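Local coordinates for tyrosinase (PDB 6JU8), which probably oxidises L-tyrosine and L-dopa to L-dopaquinone with molecular oxygen at a dinuclear copper centre, a reaction of melanin biosynthesis, at residues A[32-37]-A[41-46]; A[136-141]-A[180-185]; A[272-275]-A[280-283]; A[440-443]-A[447-450]. The protein carries 1 engineered substitution. All coordinates share one frame; numbering follows the deposited sequence.

Contact 1. Residues A[32-37]-A[41-46]; sequences EQTSAG and IQLTLF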
loop_
_atom_site.group_PDB
_atom_site.type_symbol
_atom_site.label_atom_id
_atom_site.label_comp_id
_atom_site.label_asym_id
_atom_site.label_seq_id
_atom_site.Cartn_x
_atom_site.Cartn_y
_atom_site.Cartn_z
ATOM N N GLU A 32 14.032 -5.776 19.469
ATOM C CA GLU A 32 14.733 -6.762 20.301
ATOM C C GLU A 32 14.889 -8.066 19.508
ATOM O O GLU A 32 15.917 -8.743 19.550
ATOM C CB GLU A 32 13.958 -7.063 21.580
ATOM C CG GLU A 32 13.732 -6.031 22.643
ATOM C CD GLU A 32 12.723 -6.426 23.710
ATOM O OE1 GLU A 32 12.303 -7.600 23.846
ATOM O OE2 GLU A 32 12.308 -5.521 24.472
ATOM N N GLN A 33 13.823 -8.448 18.796
ATOM C CA GLN A 33 13.832 -9.700 18.047
ATOM C C GLN A 33 14.840 -9.648 16.899
ATOM O O GLN A 33 15.382 -10.702 16.569
ATOM C CB GLN A 33 12.434 -10.015 17.503
ATOM C CG GLN A 33 11.416 -10.332 18.608
ATOM C CD GLN A 33 11.664 -11.717 19.183
ATOM O OE1 GLN A 33 11.603 -12.688 18.432
ATOM N NE2 GLN A 33 12.001 -11.777 20.469
ATOM N N THR A 34 15.051 -8.496 16.277
ATOM C CA THR A 34 15.749 -8.424 15.004
ATOM C C THR A 34 17.019 -7.586 15.020
ATOM O O THR A 34 17.770 -7.668 14.046
ATOM C CB THR A 34 14.852 -7.821 13.885
ATOM O OG1 THR A 34 14.451 -6.490 14.237
ATOM C CG2 THR A 34 13.607 -8.661 13.701
ATOM N N SER A 35 17.205 -6.702 15.994
ATOM C CA SER A 35 18.213 -5.649 15.821
ATOM C C SER A 35 19.575 -6.193 16.217
ATOM O O SER A 35 20.574 -6.069 15.508
ATOM C CB SER A 35 17.872 -4.426 16.676
ATOM O OG SER A 35 17.020 -3.536 15.987
ATOM N N ALA A 36 19.547 -6.804 17.401
ATOM C CA ALA A 36 20.792 -7.169 18.075
ATOM C C ALA A 36 21.098 -8.653 17.896
ATOM O O ALA A 36 21.360 -9.335 18.890
ATOM C CB ALA A 36 20.720 -6.815 19.552
ATOM N N GLY A 37 21.056 -9.104 16.649
ATOM C CA GLY A 37 21.126 -10.526 16.337
ATOM C C GLY A 37 19.792 -11.070 15.856
ATOM O O GLY A 37 18.735 -10.423 15.949
ATOM N N ILE A 41 12.966 -16.074 17.930
ATOM C CA ILE A 41 12.030 -17.180 18.197
ATOM C C ILE A 41 10.636 -16.634 18.458
ATOM O O ILE A 41 9.686 -17.146 17.855
ATOM C CB ILE A 41 12.479 -18.079 19.357
ATOM C CG1 ILE A 41 13.756 -18.848 19.053
ATOM C CG2 ILE A 41 11.354 -19.035 19.751
ATOM C CD1 ILE A 41 14.357 -19.585 20.233
ATOM N N GLN A 42 10.461 -15.620 19.322
ATOM C CA GLN A 42 9.091 -15.136 19.561
ATOM C C GLN A 42 8.463 -14.587 18.295
ATOM O O GLN A 42 7.264 -14.785 18.033
ATOM C CB GLN A 42 9.047 -14.073 20.665
ATOM C CG GLN A 42 9.228 -14.653 22.062
ATOM C CD GLN A 42 9.108 -13.599 23.137
ATOM O OE1 GLN A 42 8.493 -12.564 22.924
ATOM N NE2 GLN A 42 9.604 -13.892 24.326
ATOM N N LEU A 43 9.238 -13.862 17.473
ATOM C CA LEU A 43 8.689 -13.358 16.213
ATOM C C LEU A 43 8.241 -14.496 15.306
ATOM O O LEU A 43 7.162 -14.461 14.678
ATOM C CB LEU A 43 9.722 -12.494 15.487
ATOM C CG LEU A 43 9.329 -11.979 14.099
ATOM C CD1 LEU A 43 8.116 -11.057 14.183
ATOM C CD2 LEU A 43 10.496 -11.224 13.465
ATOM N N THR A 44 9.067 -15.543 15.226
ATOM C CA THR A 44 8.669 -16.707 14.432
ATOM C C THR A 44 7.413 -17.367 14.979
ATOM O O THR A 44 6.480 -17.695 14.240
ATOM C CB THR A 44 9.832 -17.710 14.409
ATOM O OG1 THR A 44 10.971 -17.121 13.766
ATOM C CG2 THR A 44 9.489 -18.974 13.604
ATOM N N LEU A 45 7.343 -17.554 16.298
ATOM C CA LEU A 45 6.168 -18.164 16.916
ATOM C C LEU A 45 4.909 -17.360 16.615
ATOM O O LEU A 45 3.838 -17.887 16.305
ATOM C CB LEU A 45 6.404 -18.245 18.429
ATOM C CG LEU A 45 7.349 -19.348 18.919
ATOM C CD1 LEU A 45 7.579 -19.192 20.423
ATOM C CD2 LEU A 45 6.822 -20.729 18.526
ATOM N N PHE A 46 5.022 -16.021 16.734
ATOM C CA PHE A 46 3.841 -15.181 16.571
ATOM C C PHE A 46 3.400 -15.224 15.110
ATOM O O PHE A 46 2.224 -15.432 14.801
ATOM C CB PHE A 46 4.126 -13.768 17.063
ATOM C CG PHE A 46 2.990 -12.787 17.162
ATOM C CD1 PHE A 46 1.661 -13.127 16.979
ATOM C CD2 PHE A 46 3.285 -11.436 17.434
ATOM C CE1 PHE A 46 0.625 -12.190 17.071
ATOM C CE2 PHE A 46 2.261 -10.512 17.558
ATOM C CZ PHE A 46 0.934 -10.875 17.389
HETATM O O HOH W 1 12.564 -14.506 20.985
#
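Gln33, near the end of helix 26-34, turns its amide onto the first turn of helix 41-55, and the tight part of the contact is built round that one group. OE1 of Gln33 accepts from N of Leu43 at 2.8 Å, with an N-H...O angle of 157°; the donor stands above the plane of the amide, about 52° out of it. A bend at chi2 (-74°) folds the side chain so that its amide reaches the helix start. NE2 of Gln33 gives a hydrogen bond to water 1 at 2.8 Å, and the same water accepts from the backbone N of Gln42. Both ends of the amide are thus engaged, directly or through water, with neighbouring N-H groups of one helical turn. CB of Gln42 packs against the amide, 3.7 Å from Gln33 NE2, while the polar end of Gln42 turns elsewhere, to Trp29 and Glu141.

Packing is looser beside the amide, where the side chains touch through methyl groups: CG2 of Thr34 lies 4.0 Å from CD2 of Leu43. Threonine suits this place because its OG1 is bonded back to the carbonyl of Tyr30, within its own helix, and its methyl can face the leucine. Beyond it, residues 35-37 lead away into an exposed turn.

N-H groups in a first helical turn have no carbonyl one turn earlier to pair with. A glutamine supplies the missing acceptor from a neighbouring helix, and its partly negative oxygen probably also sits favourably in the field of the helix N-terminus.

Contact 2. Residues A[136-141]-A[180-185]; sequences ADWENE and KVLVPG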
loop_
_atom_site.group_PDB
_atom_site.type_symbol
_atom_site.label_atom_id
_atom_site.label_comp_id
_atom_site.label_asym_id
_atom_site.label_seq_id
_atom_site.Cartn_x
_atom_site.Cartn_y
_atom_site.Cartn_z
ATOM N N ALA A 136 12.829 -27.225 24.683
ATOM C CA ALA A 136 12.785 -26.444 25.925
ATOM C C ALA A 136 12.995 -24.961 25.640
ATOM O O ALA A 136 12.294 -24.121 26.202
ATOM C CB ALA A 136 13.789 -26.950 26.946
ATOM N N ASP A 137 13.952 -24.622 24.780
ATOM C CA ASP A 137 14.197 -23.232 24.415
ATOM C C ASP A 137 12.981 -22.591 23.737
ATOM O O ASP A 137 12.597 -21.481 24.111
ATOM C CB ASP A 137 15.385 -23.091 23.464
ATOM C CG ASP A 137 16.750 -23.256 24.089
ATOM O OD1 ASP A 137 16.866 -23.210 25.331
ATOM O OD2 ASP A 137 17.724 -23.432 23.311
ATOM N N TRP A 138 12.380 -23.266 22.754
ATOM C CA TRP A 138 11.203 -22.726 22.066
ATOM C C TRP A 138 10.003 -22.618 22.994
ATOM O O TRP A 138 9.237 -21.641 22.992
ATOM C CB TRP A 138 10.875 -23.551 20.807
ATOM C CG TRP A 138 11.775 -23.170 19.660
ATOM C CD1 TRP A 138 13.110 -23.457 19.572
ATOM C CD2 TRP A 138 11.458 -22.444 18.465
ATOM N NE1 TRP A 138 13.635 -22.960 18.400
ATOM C CE2 TRP A 138 12.644 -22.330 17.698
ATOM C CE3 TRP A 138 10.292 -21.873 17.949
ATOM C CZ2 TRP A 138 12.696 -21.680 16.468
ATOM C CZ3 TRP A 138 10.345 -21.224 16.727
ATOM C CH2 TRP A 138 11.539 -21.128 15.986
ATOM N N GLU A 139 9.833 -23.634 23.839
ATOM C CA GLU A 139 8.734 -23.619 24.804
ATOM C C GLU A 139 8.903 -22.467 25.791
ATOM O O GLU A 139 7.918 -21.792 26.103
ATOM C CB GLU A 139 8.632 -24.970 25.533
ATOM C CG GLU A 139 8.117 -26.112 24.655
ATOM C CD GLU A 139 8.252 -27.456 25.341
ATOM O OE1 GLU A 139 8.539 -27.437 26.560
ATOM O OE2 GLU A 139 8.091 -28.522 24.699
ATOM N N ASN A 140 10.125 -22.253 26.275
ATOM C CA ASN A 140 10.427 -21.152 27.166
ATOM C C ASN A 140 10.022 -19.816 26.552
ATOM O O ASN A 140 9.463 -18.935 27.205
ATOM C CB ASN A 140 11.930 -21.119 27.470
ATOM C CG ASN A 140 12.245 -19.962 28.404
ATOM O OD1 ASN A 140 11.956 -20.058 29.601
ATOM N ND2 ASN A 140 12.814 -18.883 27.874
ATOM N N GLU A 141 10.337 -19.654 25.258
ATOM C CA GLU A 141 9.974 -18.393 24.596
ATOM C C GLU A 141 8.469 -18.257 24.425
ATOM O O GLU A 141 7.918 -17.170 24.630
ATOM C CB GLU A 141 10.685 -18.292 23.253
ATOM C CG GLU A 141 12.188 -18.166 23.375
ATOM C CD GLU A 141 12.706 -16.789 23.688
ATOM O OE1 GLU A 141 11.967 -15.785 23.622
ATOM O OE2 GLU A 141 13.907 -16.685 23.998
ATOM N N LYS A 180 10.705 -11.990 8.076
ATOM C CA LYS A 180 11.663 -13.092 8.065
ATOM C C LYS A 180 11.549 -13.872 9.371
ATOM O O LYS A 180 11.575 -13.296 10.454
ATOM C CB LYS A 180 13.075 -12.543 7.882
ATOM N N VAL A 181 11.411 -15.184 9.232
ATOM C CA VAL A 181 11.277 -16.093 10.360
ATOM C C VAL A 181 12.367 -17.173 10.306
ATOM O O VAL A 181 12.984 -17.394 9.255
ATOM C CB VAL A 181 9.880 -16.741 10.450
ATOM C CG1 VAL A 181 8.773 -15.696 10.582
ATOM C CG2 VAL A 181 9.607 -17.659 9.267
ATOM N N LEU A 182 12.602 -17.780 11.459
ATOM C CA LEU A 182 13.531 -18.886 11.624
ATOM C C LEU A 182 12.926 -20.193 11.137
ATOM O O LEU A 182 11.737 -20.425 11.301
ATOM C CB LEU A 182 13.894 -19.077 13.110
ATOM C CG LEU A 182 14.468 -17.865 13.837
ATOM C CD1 LEU A 182 14.943 -18.237 15.231
ATOM C CD2 LEU A 182 15.633 -17.256 13.040
ATOM N N VAL A 183 13.787 -21.051 10.624
ATOM C CA VAL A 183 13.429 -22.443 10.389
ATOM C C VAL A 183 13.890 -23.328 11.542
ATOM O O VAL A 183 15.094 -23.565 11.713
ATOM C CB VAL A 183 14.032 -22.911 9.054
ATOM C CG1 VAL A 183 13.592 -24.327 8.758
ATOM C CG2 VAL A 183 13.629 -21.938 7.940
ATOM N N PRO A 184 12.987 -23.835 12.373
ATOM C CA PRO A 184 13.409 -24.724 13.460
ATOM C C PRO A 184 13.981 -26.012 12.897
ATOM O O PRO A 184 13.551 -26.591 11.899
ATOM C CB PRO A 184 12.114 -25.019 14.214
ATOM C CG PRO A 184 11.142 -23.976 13.758
ATOM C CD PRO A 184 11.525 -23.643 12.344
ATOM N N GLY A 185 15.027 -26.564 13.506
ATOM C CA GLY A 185 15.574 -27.745 12.845
ATOM C C GLY A 185 16.620 -27.381 11.808
ATOM O O GLY A 185 17.314 -28.296 11.355
#
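Trp138 has Pro184 over one face of its indole, offset toward the rim of the six-membered ring. CG of the proline comes 3.6 Å from Trp138 CH2 and makes an off-centre CH-pi contact, 4.1 Å from the ring centroid and 30° off the normal. Pro184 CB lies over the same region, 4.1 Å from Trp138 CZ2. Leu182 approaches differently: its CB meets the edge of the indole, near the ring plane, 4.2 Å from Trp138 CH2. With CG anti to the carbonyl carbon (chi1 -80°), the tryptophan extends from helix 135-144 to the end of strand 178-182.

The spacing follows from the extended backbone. Leu182 and Pro184, two residues apart, both direct their side chains toward the helix, whereas Val183 between them points away and packs on Leu191 of strand 190-194, the partner in a two-stranded antiparallel hairpin. The backbones stay far apart, Trp138 CA being 9.1 Å from Pro184 CA, and the long indole spans that distance; Phe125 and Ile126 of helix 103-129 also pack against it.

No hydrogen bond crosses here. Shape and dispersion hold this apolar contact, with a weak, probably favourable CH-pi term and no polar atom to satisfy across it.

Contact 3. Residues A[272-275]-A[280-283]; sequences QNLD and VPTL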
loop_
_atom_site.group_PDB
_atom_site.type_symbol
_atom_site.label_atom_id
_atom_site.label_comp_id
_atom_site.label_asym_id
_atom_site.label_seq_id
_atom_site.Cartn_x
_atom_site.Cartn_y
_atom_site.Cartn_z
ATOM N N GLN A 272 -14.710 15.097 17.740
ATOM C CA GLN A 272 -15.524 15.832 18.709
ATOM C C GLN A 272 -15.381 17.344 18.534
ATOM O O GLN A 272 -14.366 17.826 18.033
ATOM C CB GLN A 272 -15.100 15.439 20.123
ATOM C CG GLN A 272 -15.470 14.033 20.556
ATOM C CD GLN A 272 -14.386 13.041 20.169
ATOM O OE1 GLN A 272 -13.453 13.328 19.413
ATOM N NE2 GLN A 272 -14.535 11.825 20.660
ATOM N N ASN A 273 -16.428 18.057 18.948
ATOM C CA ASN A 273 -16.428 19.518 19.010
ATOM C C ASN A 273 -15.535 19.986 20.156
ATOM O O ASN A 273 -15.895 19.748 21.315
ATOM C CB ASN A 273 -17.863 19.986 19.206
ATOM C CG ASN A 273 -18.032 21.456 19.510
ATOM O OD1 ASN A 273 -17.115 22.249 19.297
ATOM N ND2 ASN A 273 -19.216 21.823 20.001
ATOM N N LEU A 274 -14.403 20.610 19.865
ATOM C CA LEU A 274 -13.480 21.078 20.900
ATOM C C LEU A 274 -13.589 22.592 21.086
ATOM O O LEU A 274 -12.725 23.281 21.645
ATOM C CB LEU A 274 -12.047 20.653 20.613
ATOM C CG LEU A 274 -11.727 19.155 20.556
ATOM C CD1 LEU A 274 -10.211 18.904 20.522
ATOM C CD2 LEU A 274 -12.357 18.375 21.704
ATOM N N ASP A 275 -14.692 23.166 20.611
ATOM C CA ASP A 275 -14.887 24.609 20.776
ATOM C C ASP A 275 -14.808 24.934 22.262
ATOM O O ASP A 275 -15.423 24.260 23.100
ATOM C CB ASP A 275 -16.218 25.013 20.147
ATOM C CG ASP A 275 -16.444 26.483 19.917
ATOM O OD1 ASP A 275 -15.483 27.266 19.747
ATOM O OD2 ASP A 275 -17.635 26.896 19.887
ATOM N N VAL A 280 -6.092 22.513 21.346
ATOM C CA VAL A 280 -6.419 21.268 20.659
ATOM C C VAL A 280 -5.209 20.354 20.792
ATOM O O VAL A 280 -4.196 20.602 20.130
ATOM C CB VAL A 280 -6.710 21.546 19.171
ATOM C CG1 VAL A 280 -6.865 20.230 18.434
ATOM C CG2 VAL A 280 -7.948 22.434 19.071
ATOM N N PRO A 281 -5.267 19.393 21.693
ATOM C CA PRO A 281 -4.099 18.585 22.014
ATOM C C PRO A 281 -3.711 17.643 20.886
ATOM O O PRO A 281 -4.538 17.189 20.109
ATOM C CB PRO A 281 -4.555 17.756 23.221
ATOM C CG PRO A 281 -5.712 18.533 23.774
ATOM C CD PRO A 281 -6.436 19.036 22.548
ATOM N N THR A 282 -2.418 17.341 20.845
ATOM C CA THR A 282 -1.954 16.215 20.043
ATOM C C THR A 282 -2.444 14.889 20.632
ATOM O O THR A 282 -2.959 14.859 21.772
ATOM C CB THR A 282 -0.428 16.199 20.002
ATOM O OG1 THR A 282 0.060 15.976 21.337
ATOM C CG2 THR A 282 0.155 17.519 19.498
ATOM N N LEU A 283 -2.296 13.792 19.879
ATOM C CA LEU A 283 -2.680 12.501 20.436
ATOM C C LEU A 283 -1.833 12.180 21.668
ATOM O O LEU A 283 -2.362 11.616 22.631
ATOM C CB LEU A 283 -2.610 11.407 19.378
ATOM C CG LEU A 283 -2.875 9.973 19.847
ATOM C CD1 LEU A 283 -4.232 9.813 20.532
ATOM C CD2 LEU A 283 -2.761 9.024 18.638
#
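A single methyl group carries this whole contact: CD1 of Leu274 is 4.2 Å from CG1 of Val280 and 4.3 Å from CD of Pro281, and no hydrogen bond joins the two segments. The leucine has CG anti to the carbonyl carbon (chi1 -62°), which directs the end of its side chain at Val280 and Pro281; it meets the valine at about a right angle. Branched and cyclic hydrocarbon groups suit such a light touch, since they meet between two irregular backbones without needing polar partners.

Next to the leucine the chain is shaped by an Asx turn. OD1 of Asn273 accepts from the backbone N of Asp275 at 2.9 Å, the donor lying above the carbonyl plane. Asparagine, whose short side chain can take the place of a backbone carbonyl, is well fitted to hold this bend.

Both segments belong to the connection between helices 258-267 and 283-292. Thr282 is the N-cap of the latter, its OG1 accepting from N of Asp285, and Pro281 packs on Met286 and Arg289 of that helix. Gln272, at the other end, bonds to Asn334 on helix 328-340, which also bears the copper ligands His332 and His336.

Contact 4. Residues A[440-443]-A[447-450]; sequences AITK and RIRK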
loop_
_atom_site.group_PDB
_atom_site.type_symbol
_atom_site.label_atom_id
_atom_site.label_comp_id
_atom_site.label_asym_id
_atom_site.label_seq_id
_atom_site.Cartn_x
_atom_site.Cartn_y
_atom_site.Cartn_z
ATOM N N ALA A 440 5.114 -3.517 31.748
ATOM C CA ALA A 440 6.272 -2.980 32.469
ATOM C C ALA A 440 5.911 -1.745 33.291
ATOM O O ALA A 440 6.364 -1.588 34.432
ATOM C CB ALA A 440 7.403 -2.611 31.524
ATOM N N ILE A 441 5.113 -0.871 32.695
ATOM C CA ILE A 441 4.795 0.386 33.353
ATOM C C ILE A 441 4.001 0.215 34.639
ATOM O O ILE A 441 4.054 1.158 35.447
ATOM C CB ILE A 441 4.080 1.327 32.379
ATOM C CG1 ILE A 441 4.056 2.770 32.896
ATOM C CG2 ILE A 441 2.680 0.842 32.039
ATOM C CD1 ILE A 441 3.731 3.759 31.780
ATOM N N THR A 442 3.326 -0.915 34.809
ATOM C CA THR A 442 2.541 -1.155 36.031
ATOM C C THR A 442 3.287 -2.040 37.020
ATOM O O THR A 442 2.730 -2.441 38.045
ATOM C CB THR A 442 1.147 -1.734 35.749
ATOM O OG1 THR A 442 1.179 -2.853 34.851
ATOM C CG2 THR A 442 0.278 -0.695 35.050
ATOM N N LYS A 443 4.563 -2.347 36.784
ATOM C CA LYS A 443 5.229 -3.246 37.742
ATOM C C LYS A 443 5.544 -2.549 39.054
ATOM O O LYS A 443 5.427 -3.136 40.134
ATOM C CB LYS A 443 6.497 -3.832 37.134
ATOM C CG LYS A 443 6.232 -4.897 36.054
ATOM N N ARG A 447 7.231 4.203 40.342
ATOM C CA ARG A 447 7.865 4.692 39.124
ATOM C C ARG A 447 6.841 5.192 38.122
ATOM O O ARG A 447 7.164 5.893 37.161
ATOM C CB ARG A 447 8.663 3.524 38.516
ATOM C CG ARG A 447 9.638 3.947 37.400
ATOM C CD ARG A 447 10.504 2.729 37.097
ATOM N NE ARG A 447 11.457 2.960 36.003
ATOM C CZ ARG A 447 12.569 2.247 35.902
ATOM N NH1 ARG A 447 12.871 1.291 36.763
ATOM N NH2 ARG A 447 13.397 2.483 34.912
ATOM N N ILE A 448 5.579 4.790 38.288
ATOM C CA ILE A 448 4.627 4.962 37.184
ATOM C C ILE A 448 4.392 6.407 36.807
ATOM O O ILE A 448 4.265 6.722 35.604
ATOM C CB ILE A 448 3.322 4.194 37.460
ATOM C CG1 ILE A 448 2.451 4.122 36.199
ATOM C CG2 ILE A 448 2.522 4.710 38.637
ATOM C CD1 ILE A 448 1.320 3.143 36.306
ATOM N N ARG A 449 4.297 7.320 37.771
ATOM C CA ARG A 449 3.965 8.706 37.411
ATOM C C ARG A 449 5.099 9.340 36.630
ATOM O O ARG A 449 4.929 10.095 35.675
ATOM C CB ARG A 449 3.568 9.483 38.667
ATOM C CG ARG A 449 2.271 8.945 39.274
ATOM C CD ARG A 449 1.661 10.001 40.196
ATOM N NE ARG A 449 0.223 9.820 40.305
ATOM C CZ ARG A 449 -0.689 10.562 39.683
ATOM N NH1 ARG A 449 -0.328 11.560 38.885
ATOM N NH2 ARG A 449 -1.972 10.299 39.862
ATOM N N LYS A 450 6.338 9.011 37.010
ATOM C CA LYS A 450 7.514 9.456 36.277
ATOM C C LYS A 450 7.539 8.884 34.862
ATOM O O LYS A 450 7.821 9.595 33.888
ATOM C CB LYS A 450 8.788 9.055 37.018
#
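Ile448, the first residue of helix 448-456, pushes its side chain against the turn at Ile441 and buries more surface than any other residue here. Its CG1 lies 3.9 Å from CG1 of Ile441, the two side chains crossing at about a right angle. The ethyl arm of Ile448 also runs over the backbone of its partner: CG1 and CD1 are each 3.5 Å from the carbonyl O of Ile441. Having CG1 anti to the backbone N (chi1 -168°) swings this arm toward the turn. Ile441 has the same choice of rotamer (chi1 -165°), which brings its own CG1 forward to meet it. Beta-branched isoleucine is apt on both sides, being bulky close to the backbone, where the two segments approach most nearly.

A backbone bond from N of Lys443 to O of Ala440, 3.1 Å long, closes a turn within 440-443, which precedes the loop into helix 448-456. The copper-binding core of tyrosinases is a four-helix bundle, and helix 371-389, which supplies the copper ligand His376, flanks this hydrophobic patch: Ile441 packs on its Arg381 and Ile385, Ile448 on its Val389.

Thr442 adds a smaller share. Its CG2 is 4.2 Å from CD1 of Ile448, the side chains lying alongside one another and pointing the same way. The hydroxyl is occupied within its own loop, bonded to OD1 of Asp438 and to the carbonyl of Tyr439, and the methyl branch is the part that meets the isoleucine.

In the fold
The contacts follow one another along the chain, each closing before the next opens. Contacts 1 and 2 are neighbours, with centres 10 Å apart, and share a junction: Thr44 OG1 probably bonds to Leu182 N, and Ile41 packs on Trp138, so that helix 41-55 is tied to both helix 135-144 and strand 178-182. Contact 3 lies across the molecule, its centre 46 Å from that of contact 2. Contact 4 stands apart from the others, its centre about 25 Å from contact 1 and 27 Å from contact 3. All four lie away from the copper site and join peripheral segments; contacts 3 and 4 have residues reaching helices 328-340 and 371-389, which carry copper ligands.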